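Local coordinates for LPXTG family cell surface protein Fms2 (Enterococcus faecium DO, PDB 5FCE) that probably mediates adhesion of the bacterium to its ligands, as the ligand-binding domain of the cell-wall-anchored surface protein SgrA, at residues A[50-62]-A[73-85]. Residues are numbered along the deposited sequence; the frame is centred on the assembly and turned at random.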
# COMPACT_ATOMS: atom_id res chain seq x y z
N SER A 50 -16.07 7.64 1.11
CA SER A 50 -14.97 8.11 1.94
C SER A 50 -14.15 6.94 2.49
O SER A 50 -14.66 5.83 2.64
CB SER A 50 -15.49 8.97 3.09
OG SER A 50 -16.62 8.36 3.69
N SER A 51 -12.88 7.20 2.79
CA SER A 51 -11.99 6.14 3.26
C SER A 51 -12.41 5.64 4.64
O SER A 51 -12.89 6.41 5.48
CB SER A 51 -10.55 6.65 3.30
OG SER A 51 -10.40 7.65 4.28
N GLU A 52 -12.25 4.33 4.84
CA GLU A 52 -12.57 3.71 6.13
C GLU A 52 -11.43 2.81 6.58
O GLU A 52 -10.65 2.31 5.75
CB GLU A 52 -13.86 2.89 6.02
CG GLU A 52 -15.13 3.70 5.74
CD GLU A 52 -16.35 2.81 5.54
OE1 GLU A 52 -16.44 1.76 6.21
OE2 GLU A 52 -17.22 3.16 4.70
N LYS A 53 -11.34 2.60 7.89
CA LYS A 53 -10.37 1.70 8.50
C LYS A 53 -8.96 1.91 7.97
O LYS A 53 -8.28 0.96 7.57
CB LYS A 53 -10.82 0.25 8.35
CG LYS A 53 -12.06 -0.09 9.20
CD LYS A 53 -12.62 -1.45 8.81
CE LYS A 53 -13.93 -1.76 9.53
NZ LYS A 53 -14.57 -3.03 9.04
N VAL A 54 -8.52 3.17 7.97
CA VAL A 54 -7.24 3.57 7.40
C VAL A 54 -6.06 3.26 8.33
O VAL A 54 -6.01 3.72 9.47
CB VAL A 54 -7.26 5.06 7.03
CG1 VAL A 54 -5.91 5.51 6.45
CG2 VAL A 54 -8.37 5.31 6.02
N ILE A 55 -5.10 2.50 7.82
CA ILE A 55 -3.87 2.23 8.53
C ILE A 55 -2.89 3.33 8.15
O ILE A 55 -2.06 3.76 8.95
CB ILE A 55 -3.33 0.84 8.13
CG1 ILE A 55 -4.32 -0.25 8.58
CG2 ILE A 55 -1.93 0.57 8.71
CD1 ILE A 55 -4.10 -1.60 7.87
N GLY A 56 -3.01 3.80 6.91
CA GLY A 56 -2.24 4.94 6.48
C GLY A 56 -2.46 5.23 5.01
O GLY A 56 -3.04 4.40 4.30
N GLU A 57 -2.01 6.40 4.56
CA GLU A 57 -2.23 6.81 3.18
C GLU A 57 -1.17 7.81 2.72
O GLU A 57 -0.53 8.48 3.53
CB GLU A 57 -3.63 7.41 3.00
CG GLU A 57 -3.86 8.67 3.81
CD GLU A 57 -5.29 9.18 3.74
OE1 GLU A 57 -5.96 8.97 2.70
OE2 GLU A 57 -5.73 9.80 4.73
N VAL A 58 -1.02 7.94 1.41
CA VAL A 58 -0.06 8.88 0.85
C VAL A 58 -0.59 9.39 -0.48
O VAL A 58 -1.31 8.67 -1.19
CB VAL A 58 1.35 8.25 0.70
CG1 VAL A 58 1.35 7.14 -0.35
CG2 VAL A 58 2.39 9.31 0.34
N TYR A 59 -0.27 10.64 -0.79
CA TYR A 59 -0.64 11.26 -2.06
C TYR A 59 0.63 11.52 -2.85
O TYR A 59 1.60 12.08 -2.32
CB TYR A 59 -1.39 12.57 -1.81
CG TYR A 59 -2.76 12.40 -1.19
CD1 TYR A 59 -3.88 12.17 -1.98
CD2 TYR A 59 -2.93 12.49 0.19
CE1 TYR A 59 -5.13 12.02 -1.41
CE2 TYR A 59 -4.17 12.34 0.76
CZ TYR A 59 -5.27 12.11 -0.04
OH TYR A 59 -6.51 11.96 0.53
N LEU A 60 0.63 11.10 -4.11
CA LEU A 60 1.82 11.19 -4.95
C LEU A 60 1.49 11.88 -6.25
O LEU A 60 0.35 11.80 -6.74
CB LEU A 60 2.35 9.79 -5.26
CG LEU A 60 2.82 8.99 -4.05
CD1 LEU A 60 2.95 7.51 -4.42
CD2 LEU A 60 4.16 9.54 -3.56
N LYS A 61 2.48 12.56 -6.82
CA LYS A 61 2.27 13.24 -8.09
C LYS A 61 3.23 12.69 -9.13
O LYS A 61 4.37 12.36 -8.80
CB LYS A 61 2.48 14.75 -7.94
CG LYS A 61 1.58 15.40 -6.89
CD LYS A 61 2.25 15.35 -5.51
CE LYS A 61 1.29 15.69 -4.37
NZ LYS A 61 1.57 14.83 -3.19
N ASP A 62 2.76 12.60 -10.38
CA ASP A 62 3.58 12.22 -11.53
C ASP A 62 4.36 10.94 -11.30
O ASP A 62 5.60 10.93 -11.29
CB ASP A 62 4.49 13.38 -11.94
CG ASP A 62 3.71 14.64 -12.26
OD1 ASP A 62 2.79 14.56 -13.11
OD2 ASP A 62 3.97 15.69 -11.64
N ILE A 73 6.30 2.45 -2.30
CA ILE A 73 5.37 3.37 -1.67
C ILE A 73 5.72 3.49 -0.19
O ILE A 73 6.00 2.48 0.48
CB ILE A 73 3.92 2.89 -1.83
CG1 ILE A 73 3.56 2.80 -3.32
CG2 ILE A 73 2.95 3.82 -1.12
CD1 ILE A 73 2.26 2.07 -3.63
N MSE A 74 5.72 4.72 0.31
CA MSE A 74 6.00 4.95 1.72
C MSE A 74 4.79 5.58 2.36
O MSE A 74 4.29 6.61 1.88
CB MSE A 74 7.21 5.87 1.86
CG MSE A 74 8.46 5.34 1.16
SE MSE A 74 9.97 6.52 1.56
CE MSE A 74 9.12 7.64 2.94
N ILE A 75 4.32 4.96 3.44
CA ILE A 75 3.10 5.40 4.12
C ILE A 75 3.32 5.65 5.62
O ILE A 75 3.89 4.80 6.33
CB ILE A 75 1.97 4.37 3.90
CG1 ILE A 75 1.43 4.49 2.46
CG2 ILE A 75 0.84 4.60 4.87
CD1 ILE A 75 0.43 3.39 2.07
N SER A 76 2.88 6.80 6.12
CA SER A 76 2.97 7.07 7.55
C SER A 76 1.99 6.16 8.30
O SER A 76 0.81 6.13 7.97
CB SER A 76 2.68 8.55 7.81
OG SER A 76 2.75 8.86 9.18
N ALA A 77 2.45 5.43 9.31
CA ALA A 77 1.59 4.47 10.03
C ALA A 77 0.70 5.14 11.08
O ALA A 77 1.20 5.76 12.02
CB ALA A 77 2.46 3.39 10.71
N GLU A 78 -0.61 4.96 10.97
CA GLU A 78 -1.55 5.55 11.92
C GLU A 78 -2.06 4.54 12.95
O GLU A 78 -2.83 4.88 13.85
CB GLU A 78 -2.72 6.20 11.16
CG GLU A 78 -2.25 7.14 10.05
CD GLU A 78 -3.38 7.76 9.23
OE1 GLU A 78 -4.57 7.49 9.53
OE2 GLU A 78 -3.07 8.55 8.30
N LEU A 79 -1.61 3.29 12.81
CA LEU A 79 -1.88 2.21 13.77
C LEU A 79 -0.55 1.52 14.04
O LEU A 79 0.29 1.38 13.14
CB LEU A 79 -2.86 1.17 13.21
CG LEU A 79 -4.37 1.43 13.20
CD1 LEU A 79 -5.12 0.20 12.66
CD2 LEU A 79 -4.86 1.75 14.60
N SER A 80 -0.37 1.07 15.28
CA SER A 80 0.87 0.41 15.68
C SER A 80 0.96 -0.93 14.99
O SER A 80 -0.04 -1.45 14.52
CB SER A 80 0.87 0.16 17.18
OG SER A 80 -0.08 -0.83 17.50
N ILE A 81 2.16 -1.51 14.93
CA ILE A 81 2.30 -2.79 14.23
C ILE A 81 1.54 -3.90 14.97
O ILE A 81 0.95 -4.77 14.32
CB ILE A 81 3.78 -3.14 13.96
CG1 ILE A 81 3.88 -4.44 13.13
CG2 ILE A 81 4.56 -3.26 15.27
CD1 ILE A 81 3.28 -4.32 11.72
N ASP A 82 1.51 -3.86 16.30
CA ASP A 82 0.72 -4.85 17.05
C ASP A 82 -0.75 -4.82 16.64
O ASP A 82 -1.37 -5.86 16.40
CB ASP A 82 0.85 -4.65 18.56
CG ASP A 82 2.18 -5.12 19.10
OD1 ASP A 82 2.93 -5.77 18.34
OD2 ASP A 82 2.47 -4.86 20.29
N GLU A 83 -1.31 -3.61 16.54
CA GLU A 83 -2.70 -3.46 16.15
C GLU A 83 -2.95 -3.88 14.71
O GLU A 83 -3.99 -4.46 14.39
CB GLU A 83 -3.16 -2.01 16.38
CG GLU A 83 -3.25 -1.65 17.85
CD GLU A 83 -4.47 -2.27 18.51
OE1 GLU A 83 -5.45 -2.55 17.80
OE2 GLU A 83 -4.45 -2.45 19.75
N ILE A 84 -1.98 -3.61 13.84
CA ILE A 84 -2.12 -3.99 12.43
C ILE A 84 -2.14 -5.51 12.32
O ILE A 84 -2.91 -6.07 11.55
CB ILE A 84 -0.97 -3.43 11.56
CG1 ILE A 84 -1.02 -1.90 11.48
CG2 ILE A 84 -1.04 -3.99 10.12
CD1 ILE A 84 0.22 -1.31 10.85
N LYS A 85 -1.30 -6.18 13.10
CA LYS A 85 -1.22 -7.64 13.01
C LYS A 85 -2.46 -8.33 13.59
O LYS A 85 -2.68 -9.52 13.37
CB LYS A 85 0.05 -8.14 13.72
CG LYS A 85 1.34 -7.86 12.94
CD LYS A 85 2.57 -8.06 13.81
CE LYS A 85 2.67 -9.47 14.34
NZ LYS A 85 3.76 -9.56 15.35
O HOH W 1 -0.95 8.02 6.72
O HOH W 2 1.95 9.01 4.68
O HOH W 3 -4.19 10.41 6.71
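One face of the E78 carboxylate lies over G56 CA, with V54 CG1 beneath the same face. Its CD is 4.1 Å from G56 CA, and its OE1 is 3.9 Å from V54 CG1. The chain of E78 is extended beyond CG, which carries the acid alongside the strand. Its OE2 meets two waters. One also accepts from E57 N and lies within bonding distance of S76 O. The other donates to E57 OE2 as well, bridging E57 OE2 and E78 OE2, which are 4.6 Å apart. This bridge probably eases the repulsion between the acids. The other oxygen of E57, OE1, is hydrogen-bonded to H38.

A third water joins E57 O to S76 N. Direct pairing is limited to one hydrogen bond, from E78 N to I55 O, 2.8 Å long and nearly straight at 161°. The strands 56-60 and 73-76 cross at 126°, so they diverge, and water fills in for the missing backbone bonds.

On the inner side the contact is apolar. I75 CG2 presses on the peptide between G56 and E57, 3.4 Å from G56 C. V58 CG1 sits between its own backbone N and carbonyl carbon (chi1 66°) and touches both I73 CG2 and I75 CG1. I55 CG2 meets I84 CD1 of helix 81-85 at 3.6 Å. S80 N-caps this helix, its OG accepting from E83 N.

I55 and G56 form a classic beta bulge opposite L41 of strand 36-42. Strand 54-60 is an outermost strand of its four-stranded sheet within the chain, while strand 71-76 pairs with strand 21-28 in another sheet. The contact thus joins an edge of one sheet to a second, consistent with the flattened barrel of this immunoglobulin-like domain, with I55 and I84 both packed on I22 of strand 21-28.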